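Local coordinates for protein beta-glucoside kinase (Listeria monocytogenes, PDB 4HTL) that phosphorylates cellobiose at the expense of ATP to give cellobiose-6'-phosphate, and may also act as a transcriptional regulator of the cellobiose-PTS operon, at residues Ile6-Ile11 and Gly19-His24; Gly59-Ala64 and Gly284-Phe289; Leu117-Asp122 and Thr273-Asn278. All coordinates share one frame; numbering follows the deposited sequence.

The three contacts trace how one lobe of a ROK-family sugar kinase is built and joined to the other. Contact 1 comes first along the chain and pairs strands 6-11 and 15-21. Contact 2, about 7 Å away between centres, lays helix 280-293 over strand 59-64, the parallel neighbour of strand 6-11 in the same mixed sheet, so the two form one continuous core. Contact 3 is nested within the long loop that contact 2 closes; its centre lies about 17 Å from that of contact 1 and 16 Å from that of contact 2. Contact 1 carries residues that probably bind ATP, contact 2 backs the same sheet, and contact 3 joins connections between the two five-stranded sheets.

Contact 1: Ile6-Ile11 and Gly19-His24; sequences IAAFDI and GVVLPH
Ile6, Ala7 and Ala8 pair with Val21, Val20 and Gly19 in an antiparallel beta hairpin, the first two strands of the mixed sheet in the N-terminal part of the chain. The ladder begins with Ile6 and Val21, a hydrogen-bonded pair in which Ile6 N reaches Val21 O at 2.8 Å and Val21 N returns to Ile6 O at 2.8 Å. Ala7 and Val20 follow as a non-hydrogen-bonded pair. Here the bridging is done by CA-H groups: Val20 CA approaches Ile6 O and Ala7 CA approaches Gly19 O, each at 3.4 Å. Ala8 and Gly19 complete a second hydrogen-bonded pair, with Ala8 N 2.8 Å from Gly19 O in a nearly straight bond of 173° and Gly19 N donating back to Ala8 O at 2.9 Å.

Side-chain packing across the hairpin is concentrated on the face that carries Ile6, Ala8 and Val21. With Val21 CG1 anti to the backbone N (chi1 -169°), the other branch, CG2, lies beside that N and meets the methyl of Ala8, Val21 CG2 to Ala8 CB being 3.8 Å. The contact runs diagonally, since Val21 is paired with Ile6. Ile6 CB, for its part, lies 3.6 Å from Val21 O.

A hairpin opening the nucleotide-binding domain is a feature of the actin-like ATPase superfamily, where its turn forms the phosphate-binding loop; consistent with this, Ala8 to Thr14 probably bind ATP. Strand 59-64 lies on the other edge of strand 6-11. Helix 280-293 packs against Ile6 and Ala8, while helix 40-52 receives Ala7 and Phe9 on the reverse face.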
ATOM      1  N   ILE A   6      -9.772 -26.662 -18.954  1.00 31.91           N
ATOM      2  CA  ILE A   6      -9.063 -25.389 -19.182  1.00 29.44           C
ATOM      3  C   ILE A   6      -7.570 -25.622 -19.319  1.00 25.46           C
ATOM      4  O   ILE A   6      -6.938 -26.212 -18.451  1.00 29.86           O
ATOM      5  CB  ILE A   6      -9.396 -24.348 -18.061  1.00 30.16           C
ATOM      6  CG1 ILE A   6     -10.908 -24.070 -18.035  1.00 35.17           C
ATOM      7  CG2 ILE A   6      -8.616 -23.042 -18.243  1.00 30.92           C
ATOM      8  CD1 ILE A   6     -11.428 -23.576 -16.685  1.00 36.93           C
ATOM      9  N   ALA A   7      -7.010 -25.206 -20.450  1.00 29.86           N
ATOM     10  CA  ALA A   7      -5.552 -25.171 -20.617  1.00 26.28           C
ATOM     11  C   ALA A   7      -4.992 -23.974 -19.848  1.00 26.19           C
ATOM     12  O   ALA A   7      -5.326 -22.831 -20.157  1.00 31.62           O
ATOM     13  CB  ALA A   7      -5.176 -25.077 -22.087  1.00 28.50           C
ATOM     14  N   ALA A   8      -4.157 -24.245 -18.850  1.00 25.41           N
ATOM     15  CA  ALA A   8      -3.570 -23.211 -18.006  1.00 23.33           C
ATOM     16  C   ALA A   8      -2.082 -23.116 -18.266  1.00 23.30           C
ATOM     17  O   ALA A   8      -1.375 -24.146 -18.391  1.00 25.80           O
ATOM     18  CB  ALA A   8      -3.840 -23.499 -16.509  1.00 24.61           C
ATOM     19  N   PHE A   9      -1.593 -21.888 -18.303  1.00 22.75           N
ATOM     20  CA  PHE A   9      -0.201 -21.608 -18.465  1.00 22.14           C
ATOM     21  C   PHE A   9       0.300 -20.667 -17.393  1.00 21.46           C
ATOM     22  O   PHE A   9      -0.276 -19.620 -17.162  1.00 24.76           O
ATOM     23  CB  PHE A   9       0.082 -20.954 -19.825  1.00 25.90           C
ATOM     24  CG  PHE A   9      -0.285 -21.807 -20.998  1.00 27.39           C
ATOM     25  CD1 PHE A   9       0.566 -22.808 -21.407  1.00 31.37           C
ATOM     26  CD2 PHE A   9      -1.499 -21.646 -21.657  1.00 30.98           C
ATOM     27  CE1 PHE A   9       0.230 -23.634 -22.466  1.00 30.10           C
ATOM     28  CE2 PHE A   9      -1.845 -22.475 -22.719  1.00 34.78           C
ATOM     29  CZ  PHE A   9      -0.981 -23.475 -23.119  1.00 31.60           C
ATOM     30  N   ASP A  10       1.446 -21.010 -16.820  1.00 25.65           N
ATOM     31  CA  ASP A  10       2.088 -20.162 -15.831  1.00 25.80           C
ATOM     32  C   ASP A  10       3.506 -19.898 -16.270  1.00 24.37           C
ATOM     33  O   ASP A  10       4.370 -20.801 -16.217  1.00 23.95           O
ATOM     34  CB  ASP A  10       2.083 -20.850 -14.473  1.00 25.32           C
ATOM     35  CG  ASP A  10       2.775 -20.029 -13.395  1.00 32.85           C
ATOM     36  OD1 ASP A  10       2.861 -18.757 -13.466  1.00 35.26           O
ATOM     37  OD2 ASP A  10       3.214 -20.673 -12.457  1.00 29.69           O
ATOM     38  N   ILE A  11       3.734 -18.665 -16.700  1.00 25.11           N
ATOM     39  CA  ILE A  11       5.011 -18.231 -17.243  1.00 29.05           C
ATOM     40  C   ILE A  11       5.923 -17.786 -16.120  1.00 30.37           C
ATOM     41  O   ILE A  11       5.699 -16.728 -15.501  1.00 32.25           O
ATOM     42  CB  ILE A  11       4.811 -17.075 -18.238  1.00 28.34           C
ATOM     43  CG1 ILE A  11       3.892 -17.520 -19.372  1.00 28.54           C
ATOM     44  CG2 ILE A  11       6.165 -16.638 -18.790  1.00 33.06           C
ATOM     45  CD1 ILE A  11       3.326 -16.391 -20.221  1.00 33.88           C
ATOM     46  N   GLY A  19      -0.932 -26.965 -17.755  1.00 23.97           N
ATOM     47  CA  GLY A  19      -1.811 -28.004 -17.257  1.00 24.25           C
ATOM     48  C   GLY A  19      -3.162 -27.964 -17.907  1.00 24.59           C
ATOM     49  O   GLY A  19      -3.536 -26.972 -18.554  1.00 29.24           O
ATOM     50  N   VAL A  20      -3.882 -29.071 -17.767  1.00 26.91           N
ATOM     51  CA  VAL A  20      -5.300 -29.114 -18.099  1.00 28.01           C
ATOM     52  C   VAL A  20      -5.990 -29.210 -16.744  1.00 29.70           C
ATOM     53  O   VAL A  20      -5.674 -30.085 -15.919  1.00 29.88           O
ATOM     54  CB  VAL A  20      -5.665 -30.301 -19.000  1.00 30.19           C
ATOM     55  CG1 VAL A  20      -7.197 -30.406 -19.168  1.00 29.04           C
ATOM     56  CG2 VAL A  20      -4.920 -30.200 -20.342  1.00 31.58           C
ATOM     57  N   VAL A  21      -6.888 -28.262 -16.511  1.00 26.90           N
ATOM     58  CA  VAL A  21      -7.462 -28.032 -15.205  1.00 24.29           C
ATOM     59  C   VAL A  21      -8.981 -28.056 -15.345  1.00 27.10           C
ATOM     60  O   VAL A  21      -9.575 -27.464 -16.283  1.00 31.59           O
ATOM     61  CB  VAL A  21      -6.984 -26.686 -14.617  1.00 25.59           C
ATOM     62  CG1 VAL A  21      -7.361 -26.555 -13.131  1.00 26.33           C
ATOM     63  CG2 VAL A  21      -5.479 -26.514 -14.832  1.00 24.95           C
ATOM     64  N   LEU A  22      -9.612 -28.737 -14.408  1.00 29.91           N
ATOM     65  CA  LEU A  22     -11.060 -28.778 -14.338  1.00 31.79           C
ATOM     66  C   LEU A  22     -11.506 -27.577 -13.490  1.00 33.98           C
ATOM     67  O   LEU A  22     -10.724 -27.053 -12.690  1.00 34.89           O
ATOM     68  CB  LEU A  22     -11.526 -30.104 -13.720  1.00 33.00           C
ATOM     69  CG  LEU A  22     -11.078 -31.392 -14.430  1.00 37.92           C
ATOM     70  CD1 LEU A  22     -11.630 -32.638 -13.719  1.00 41.50           C
ATOM     71  CD2 LEU A  22     -11.522 -31.383 -15.896  1.00 41.31           C
ATOM     72  N   PRO A  23     -12.766 -27.148 -13.653  1.00 34.55           N
ATOM     73  CA  PRO A  23     -13.204 -25.927 -12.981  1.00 36.83           C
ATOM     74  C   PRO A  23     -13.126 -25.906 -11.447  1.00 37.16           C
ATOM     75  O   PRO A  23     -13.229 -24.811 -10.899  1.00 35.75           O
ATOM     76  CB  PRO A  23     -14.648 -25.748 -13.467  1.00 42.40           C
ATOM     77  CG  PRO A  23     -14.704 -26.493 -14.758  1.00 46.93           C
ATOM     78  CD  PRO A  23     -13.825 -27.684 -14.539  1.00 39.23           C
ATOM     79  N   HIS A  24     -12.913 -27.065 -10.793  1.00 38.63           N
ATOM     80  CA  HIS A  24     -12.776 -27.167  -9.325  0.50 34.75           C
ATOM     81  C   HIS A  24     -11.333 -27.248  -8.841  1.00 37.50           C
ATOM     82  O   HIS A  24     -11.066 -27.402  -7.633  1.00 47.35           O
ATOM     83  CB  HIS A  24     -13.621 -28.328  -8.795  0.50 36.44           C
ATOM     84  CG  HIS A  24     -13.036 -29.710  -9.037  0.50 28.30           C
ATOM     85  ND1 HIS A  24     -12.696 -30.531  -8.025  0.50 33.31           N
ATOM     86  CD2 HIS A  24     -12.799 -30.427 -10.222  0.50 29.42           C
ATOM     87  CE1 HIS A  24     -12.247 -31.703  -8.527  0.50 28.13           C
ATOM     88  NE2 HIS A  24     -12.306 -31.636  -9.871  0.50 25.32           N
TER

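Contact 2: Gly59-Ala64 and Gly284-Phe289; sequences GIAVSA and GAVYHF
Ala61 stands at the centre of this contact, its methyl pressed against the backbone of residues 284-289 of helix 280-293 near Ala285. Ala61 CB comes to 3.4 Å from Ala285 O, and the same methyl also meets CB of Phe289 and CG2 of Val286. In return the methyl of Ala285 rests on the strand's backbone, with Ala285 CB 3.7 Å from Val62 C, beside the peptide link to Ser63. Two alanines facing one another let strand and helix come close, their axes approaching to 6.8 Å.

Phe289 extends the contact toward Gly59. Its CG is anti to the backbone N (chi1 175°), and the ring meets the backbone obliquely: Phe289 CD1 is 3.3 Å from Ile60 O, and Phe289 CZ is 3.8 Å from Gly59 CA. Gly59 has no side chain between its backbone and the ring.

No direct hydrogen bond crosses the interface, but one water bridges it. It donates to Val62 O at 3.1 Å and to Ala285 O at 2.9 Å. Ala285 O also accepts the helical bond from Phe289 N, so one carbonyl serves both the helix and the bridge. The His288 ring turns its edge to this water, which lies in the ring plane.

Farther out, Ile6 and Ala8 of the neighbouring strand continue the surface under Phe289 and Val286. Ser63 OG is hydrogen-bonded to Asp10 OD1, linking the contact to a residue that probably binds ATP, as in relatives. Ile60 and Val62 point the other way, onto helix 89-97. Helices on both faces of a mixed sheet, one of them supplied by the C-terminal end of the chain, give the layered alpha/beta domain of the ROK kinases and their actin-like relatives.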
ATOM      1  N   GLY A  59     -11.072 -23.861 -23.039  1.00 38.98           N
ATOM      2  CA  GLY A  59     -10.717 -22.537 -22.561  1.00 32.89           C
ATOM      3  C   GLY A  59      -9.232 -22.470 -22.240  1.00 31.23           C
ATOM      4  O   GLY A  59      -8.576 -23.505 -22.057  1.00 32.43           O
ATOM      5  N   ILE A  60      -8.703 -21.251 -22.194  1.00 31.91           N
ATOM      6  CA  ILE A  60      -7.282 -21.027 -21.935  1.00 30.06           C
ATOM      7  C   ILE A  60      -7.128 -19.941 -20.873  1.00 31.47           C
ATOM      8  O   ILE A  60      -7.769 -18.889 -20.972  1.00 28.78           O
ATOM      9  CB  ILE A  60      -6.506 -20.621 -23.213  1.00 32.45           C
ATOM     10  CG1 ILE A  60      -6.650 -21.677 -24.345  1.00 34.91           C
ATOM     11  CG2 ILE A  60      -5.033 -20.369 -22.875  1.00 30.30           C
ATOM     12  CD1 ILE A  60      -6.137 -21.219 -25.702  1.00 36.51           C
ATOM     13  N   ALA A  61      -6.276 -20.208 -19.872  1.00 29.32           N
ATOM     14  CA  ALA A  61      -6.041 -19.313 -18.732  1.00 21.50           C
ATOM     15  C   ALA A  61      -4.535 -19.131 -18.603  1.00 22.17           C
ATOM     16  O   ALA A  61      -3.774 -20.107 -18.598  1.00 24.88           O
ATOM     17  CB  ALA A  61      -6.607 -19.922 -17.442  1.00 23.16           C
ATOM     18  N   VAL A  62      -4.101 -17.882 -18.545  1.00 22.00           N
ATOM     19  CA  VAL A  62      -2.677 -17.549 -18.488  1.00 22.68           C
ATOM     20  C   VAL A  62      -2.337 -16.730 -17.250  1.00 20.84           C
ATOM     21  O   VAL A  62      -3.050 -15.749 -16.911  1.00 22.86           O
ATOM     22  CB  VAL A  62      -2.254 -16.756 -19.756  1.00 23.23           C
ATOM     23  CG1 VAL A  62      -0.756 -16.401 -19.713  1.00 24.94           C
ATOM     24  CG2 VAL A  62      -2.642 -17.527 -21.029  1.00 26.18           C
ATOM     25  N   SER A  63      -1.211 -17.103 -16.620  1.00 22.35           N
ATOM     26  CA  SER A  63      -0.549 -16.323 -15.587  1.00 21.19           C
ATOM     27  C   SER A  63       0.783 -15.820 -16.214  1.00 21.15           C
ATOM     28  O   SER A  63       1.661 -16.610 -16.591  1.00 23.41           O
ATOM     29  CB  SER A  63      -0.300 -17.196 -14.345  1.00 21.28           C
ATOM     30  OG  SER A  63       0.747 -16.737 -13.525  1.00 20.34           O
ATOM     31  N   ALA A  64       0.929 -14.512 -16.328  1.00 20.58           N
ATOM     32  CA  ALA A  64       2.038 -13.913 -17.042  1.00 20.40           C
ATOM     33  C   ALA A  64       2.750 -12.868 -16.206  1.00 18.82           C
ATOM     34  O   ALA A  64       2.096 -12.099 -15.488  1.00 22.03           O
ATOM     35  CB  ALA A  64       1.519 -13.262 -18.338  1.00 23.57           C
ATOM     36  N   GLY A 284      -4.497 -20.021  -9.988  1.00 19.80           N
ATOM     37  CA  GLY A 284      -5.028 -18.651  -9.983  1.00 18.59           C
ATOM     38  C   GLY A 284      -5.441 -18.154 -11.343  1.00 20.09           C
ATOM     39  O   GLY A 284      -6.429 -17.404 -11.482  1.00 19.95           O
ATOM     40  N   ALA A 285      -4.701 -18.579 -12.369  1.00 20.55           N
ATOM     41  CA  ALA A 285      -5.051 -18.225 -13.750  1.00 18.99           C
ATOM     42  C   ALA A 285      -6.448 -18.778 -14.024  1.00 22.15           C
ATOM     43  O   ALA A 285      -7.297 -18.097 -14.598  1.00 20.46           O
ATOM     44  CB  ALA A 285      -4.027 -18.791 -14.734  1.00 20.19           C
ATOM     45  N   VAL A 286      -6.675 -20.023 -13.614  1.00 21.90           N
ATOM     46  CA  VAL A 286      -7.978 -20.646 -13.752  1.00 21.93           C
ATOM     47  C   VAL A 286      -9.079 -19.910 -13.009  1.00 22.53           C
ATOM     48  O   VAL A 286     -10.155 -19.663 -13.570  1.00 25.11           O
ATOM     49  CB  VAL A 286      -7.934 -22.167 -13.464  1.00 22.15           C
ATOM     50  CG1 VAL A 286      -9.358 -22.790 -13.386  1.00 23.43           C
ATOM     51  CG2 VAL A 286      -7.069 -22.828 -14.542  1.00 23.59           C
ATOM     52  N   TYR A 287      -8.833 -19.565 -11.760  1.00 21.54           N
ATOM     53  CA  TYR A 287      -9.783 -18.763 -11.026  1.00 21.78           C
ATOM     54  C   TYR A 287     -10.172 -17.495 -11.766  1.00 22.29           C
ATOM     55  O   TYR A 287     -11.376 -17.194 -11.900  1.00 24.86           O
ATOM     56  CB  TYR A 287      -9.259 -18.452  -9.641  1.00 22.23           C
ATOM     57  CG  TYR A 287     -10.215 -17.737  -8.742  1.00 21.62           C
ATOM     58  CD1 TYR A 287     -11.097 -18.445  -7.929  1.00 21.74           C
ATOM     59  CD2 TYR A 287     -10.173 -16.369  -8.623  1.00 27.10           C
ATOM     60  CE1 TYR A 287     -11.943 -17.800  -7.062  1.00 27.91           C
ATOM     61  CE2 TYR A 287     -11.016 -15.714  -7.741  1.00 28.96           C
ATOM     62  CZ  TYR A 287     -11.903 -16.450  -6.973  1.00 26.06           C
ATOM     63  OH  TYR A 287     -12.745 -15.833  -6.076  1.00 33.16           O
ATOM     64  N   HIS A 288      -9.182 -16.752 -12.252  1.00 22.98           N
ATOM     65  CA  HIS A 288      -9.475 -15.553 -13.045  1.00 24.38           C
ATOM     66  C   HIS A 288     -10.318 -15.866 -14.256  1.00 25.59           C
ATOM     67  O   HIS A 288     -11.301 -15.186 -14.513  1.00 25.54           O
ATOM     68  CB  HIS A 288      -8.168 -14.853 -13.437  1.00 21.00           C
ATOM     69  CG  HIS A 288      -8.354 -13.705 -14.362  1.00 22.27           C
ATOM     70  ND1 HIS A 288      -9.071 -12.620 -14.031  1.00 24.50           N
ATOM     71  CD2 HIS A 288      -7.932 -13.512 -15.677  1.00 20.72           C
ATOM     72  CE1 HIS A 288      -9.088 -11.761 -15.073  1.00 27.34           C
ATOM     73  NE2 HIS A 288      -8.405 -12.314 -16.084  1.00 24.82           N
ATOM     74  N   PHE A 289      -9.960 -16.916 -15.001  1.00 24.14           N
ATOM     75  CA  PHE A 289     -10.724 -17.341 -16.178  1.00 24.79           C
ATOM     76  C   PHE A 289     -12.172 -17.627 -15.807  1.00 27.99           C
ATOM     77  O   PHE A 289     -13.091 -17.178 -16.493  1.00 29.76           O
ATOM     78  CB  PHE A 289     -10.095 -18.613 -16.788  1.00 27.41           C
ATOM     79  CG  PHE A 289     -10.887 -19.191 -17.931  1.00 31.10           C
ATOM     80  CD1 PHE A 289     -10.572 -18.895 -19.233  1.00 33.30           C
ATOM     81  CD2 PHE A 289     -11.945 -20.051 -17.683  1.00 37.49           C
ATOM     82  CE1 PHE A 289     -11.306 -19.430 -20.273  1.00 35.42           C
ATOM     83  CE2 PHE A 289     -12.685 -20.584 -18.707  1.00 38.35           C
ATOM     84  CZ  PHE A 289     -12.366 -20.267 -20.010  1.00 37.05           C
TER
HETATM   85  O   HOH W   1      -6.092 -16.126 -16.429  1.00 31.85           O

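Contact 3: Leu117-Asp122 and Thr273-Asn278; sequences LGKGQD and TATHKN
Gly118 and Leu117 meet Thr275 and His276 where two irregular loops run past each other in nearly opposite directions, and this is the close-fitting part of the contact. Gly118 turns its CA to the hydroxyl of Thr275, with Gly118 CA 3.5 Å from Thr275 OG1. Beside it the His276 ring is met at its edge, near the ring plane: His276 CE1 lies 3.3 Å from Leu117 O. Leu117 CB lies beside the CE1 and NE2 atoms of the ring. Within its own loop, His276 ND1 donates to Thr275 OG1 across 2.9 Å, which restrains the ring's rotation, although the hydroxyl oxygen sits 22° out of the ring plane. Thr275 OG1 lies between its backbone N and carbonyl carbon (chi1 62°), which sets it facing Gly118 CA while the CG2 methyl is turned to Lys119. This hydroxyl is hydrogen-bonded also to Glu114 OE1, the oxygen that accepts Lys119 N, so one carboxylate ties the two loops together.

The side formed by Lys119 is the more solvent-exposed, water-bearing one. Its side chain is extended beyond CG and crosses the methyl of Thr275 obliquely, with Lys119 CE 3.7 Å from Thr275 CG2. At the end, Lys119 NZ donates to a lone pair of Thr273 O at 2.8 Å, in the carbonyl plane. A water accepts from Lys119 NZ, also at 2.8 Å. A salt bridge to Glu272 OE1 gives the ammonium a further partner and would help balance its charge at this partly exposed position.

Segment 117-122 leads from helix 106-117 to strand 126-131, whereas the loop 273-278 leads from strand 270-273 to helix 280-293. The contact therefore joins two passages between the sheets of the kinase, with Leu283 of helix 280-293 packed against both Leu117 and His276 and helix 253-261 bordering Thr273.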
ATOM      1  N   LEU A 117      -8.371 -21.592  -3.024  1.00 16.67           N
ATOM      2  CA  LEU A 117      -8.100 -22.929  -2.515  1.00 16.92           C
ATOM      3  C   LEU A 117      -7.189 -22.973  -1.300  1.00 17.51           C
ATOM      4  O   LEU A 117      -6.995 -24.040  -0.710  1.00 17.29           O
ATOM      5  CB  LEU A 117      -7.451 -23.768  -3.630  1.00 18.54           C
ATOM      6  CG  LEU A 117      -8.326 -23.941  -4.876  1.00 22.18           C
ATOM      7  CD1 LEU A 117      -7.507 -24.655  -5.981  1.00 27.73           C
ATOM      8  CD2 LEU A 117      -9.668 -24.663  -4.604  1.00 23.49           C
ATOM      9  N   GLY A 118      -6.639 -21.832  -0.908  1.00 18.47           N
ATOM     10  CA  GLY A 118      -5.667 -21.815   0.118  1.00 16.90           C
ATOM     11  C   GLY A 118      -6.173 -21.183   1.409  1.00 17.26           C
ATOM     12  O   GLY A 118      -7.274 -21.424   1.815  1.00 17.43           O
ATOM     13  N   LYS A 119      -5.316 -20.376   2.031  1.00 15.46           N
ATOM     14  CA  LYS A 119      -5.527 -19.832   3.402  1.00 14.72           C
ATOM     15  C   LYS A 119      -6.288 -18.527   3.413  1.00 15.95           C
ATOM     16  O   LYS A 119      -6.592 -17.995   4.479  1.00 18.00           O
ATOM     17  CB  LYS A 119      -4.168 -19.633   4.092  1.00 16.25           C
ATOM     18  CG  LYS A 119      -3.378 -20.897   4.325  1.00 16.46           C
ATOM     19  CD  LYS A 119      -2.023 -20.577   4.912  1.00 14.34           C
ATOM     20  CE  LYS A 119      -1.277 -21.773   5.415  1.00 15.48           C
ATOM     21  NZ  LYS A 119       0.019 -21.314   6.010  1.00 15.56           N
ATOM     22  N   GLY A 120      -6.606 -17.998   2.222  1.00 15.39           N
ATOM     23  CA  GLY A 120      -7.293 -16.679   2.166  1.00 14.50           C
ATOM     24  C   GLY A 120      -8.772 -16.778   1.797  1.00 14.61           C
ATOM     25  O   GLY A 120      -9.389 -15.772   1.414  1.00 20.06           O
ATOM     26  N   GLN A 121      -9.377 -17.955   1.925  1.00 15.87           N
ATOM     27  CA  GLN A 121     -10.729 -18.133   1.416  1.00 14.35           C
ATOM     28  C   GLN A 121     -11.747 -17.171   2.048  1.00 17.27           C
ATOM     29  O   GLN A 121     -12.728 -16.750   1.390  1.00 20.43           O
ATOM     30  CB  GLN A 121     -11.164 -19.568   1.580  1.00 16.33           C
ATOM     31  CG  GLN A 121     -10.409 -20.521   0.688  1.00 16.54           C
ATOM     32  CD  GLN A 121     -10.671 -21.974   1.041  1.00 16.58           C
ATOM     33  OE1 GLN A 121     -10.629 -22.355   2.251  1.00 15.88           O
ATOM     34  NE2 GLN A 121     -10.941 -22.815   0.010  1.00 19.95           N
ATOM     35  N   ASP A 122     -11.604 -16.927   3.334  1.00 16.35           N
ATOM     36  CA  ASP A 122     -12.562 -16.124   4.055  0.70 21.06           C
ATOM     37  C   ASP A 122     -12.016 -14.774   4.487  1.00 20.28           C
ATOM     38  O   ASP A 122     -12.529 -14.171   5.426  1.00 25.11           O
ATOM     39  CB  ASP A 122     -13.083 -16.958   5.203  0.70 25.11           C
ATOM     40  CG  ASP A 122     -13.790 -18.223   4.690  0.70 31.14           C
ATOM     41  OD1 ASP A 122     -14.807 -18.073   3.977  0.70 28.66           O
ATOM     42  OD2 ASP A 122     -13.296 -19.355   4.924  0.70 29.57           O
ATOM     43  N   THR A 273       3.209 -19.093   5.871  1.00 15.42           N
ATOM     44  CA  THR A 273       3.543 -19.435   4.516  1.00 14.46           C
ATOM     45  C   THR A 273       2.348 -19.491   3.564  1.00 13.68           C
ATOM     46  O   THR A 273       1.238 -19.838   3.947  1.00 17.92           O
ATOM     47  CB  THR A 273       4.287 -20.775   4.427  1.00 15.75           C
ATOM     48  OG1 THR A 273       3.497 -21.807   5.050  1.00 16.73           O
ATOM     49  CG2 THR A 273       5.709 -20.648   5.072  1.00 16.69           C
ATOM     50  N   ALA A 274       2.610 -19.143   2.314  1.00 15.76           N
ATOM     51  CA  ALA A 274       1.648 -19.312   1.220  1.00 15.02           C
ATOM     52  C   ALA A 274       1.505 -20.810   0.954  1.00 16.80           C
ATOM     53  O   ALA A 274       2.385 -21.569   1.274  1.00 19.41           O
ATOM     54  CB  ALA A 274       2.197 -18.613  -0.042  1.00 17.60           C
ATOM     55  N   THR A 275       0.403 -21.210   0.335  1.00 16.02           N
ATOM     56  CA  THR A 275       0.165 -22.592  -0.044  1.00 15.73           C
ATOM     57  C   THR A 275       0.283 -22.786  -1.573  1.00 16.06           C
ATOM     58  O   THR A 275       0.360 -21.842  -2.371  1.00 18.32           O
ATOM     59  CB  THR A 275      -1.219 -23.057   0.431  1.00 15.63           C
ATOM     60  OG1 THR A 275      -2.240 -22.270  -0.183  1.00 17.69           O
ATOM     61  CG2 THR A 275      -1.382 -23.013   1.976  1.00 17.78           C
ATOM     62  N   HIS A 276       0.229 -24.044  -2.000  1.00 17.68           N
ATOM     63  CA  HIS A 276       0.222 -24.382  -3.435  1.00 18.05           C
ATOM     64  C   HIS A 276       1.418 -23.796  -4.151  1.00 18.73           C
ATOM     65  O   HIS A 276       1.289 -23.280  -5.289  1.00 19.58           O
ATOM     66  CB  HIS A 276      -1.091 -23.945  -4.108  1.00 16.22           C
ATOM     67  CG  HIS A 276      -2.321 -24.517  -3.463  1.00 19.44           C
ATOM     68  ND1 HIS A 276      -2.948 -23.908  -2.425  1.00 18.44           N
ATOM     69  CD2 HIS A 276      -3.023 -25.703  -3.711  1.00 22.09           C
ATOM     70  CE1 HIS A 276      -4.022 -24.678  -2.040  1.00 19.23           C
ATOM     71  NE2 HIS A 276      -4.042 -25.783  -2.805  1.00 20.23           N
ATOM     72  N   LYS A 277       2.592 -23.859  -3.529  1.00 19.90           N
ATOM     73  CA  LYS A 277       3.810 -23.313  -4.116  1.00 20.59           C
ATOM     74  C   LYS A 277       4.005 -23.756  -5.587  1.00 18.91           C
ATOM     75  O   LYS A 277       4.394 -22.960  -6.452  1.00 23.56           O
ATOM     76  CB  LYS A 277       5.049 -23.768  -3.311  1.00 27.65           C
ATOM     77  CG  LYS A 277       6.386 -23.580  -4.037  1.00 34.03           C
ATOM     78  CD  LYS A 277       7.570 -24.160  -3.254  1.00 39.95           C
ATOM     79  CE  LYS A 277       8.171 -23.146  -2.301  1.00 43.28           C
ATOM     80  NZ  LYS A 277       8.991 -22.050  -2.946  1.00 60.59           N
ATOM     81  N   ASN A 278       3.769 -25.051  -5.852  1.00 20.79           N
ATOM     82  CA  ASN A 278       4.041 -25.564  -7.200  1.00 23.44           C
ATOM     83  C   ASN A 278       3.050 -25.123  -8.277  1.00 23.37           C
ATOM     84  O   ASN A 278       3.435 -24.799  -9.398  1.00 30.36           O
ATOM     85  CB  ASN A 278       4.235 -27.083  -7.132  1.00 25.24           C
ATOM     86  CG  ASN A 278       5.414 -27.461  -6.227  1.00 32.75           C
ATOM     87  OD1 ASN A 278       6.599 -27.024  -6.429  1.00 33.59           O
ATOM     88  ND2 ASN A 278       5.099 -28.198  -5.174  1.00 30.70           N
TER
HETATM   89  O   HOH W   2       1.430 -22.743   4.045  1.00 34.03           O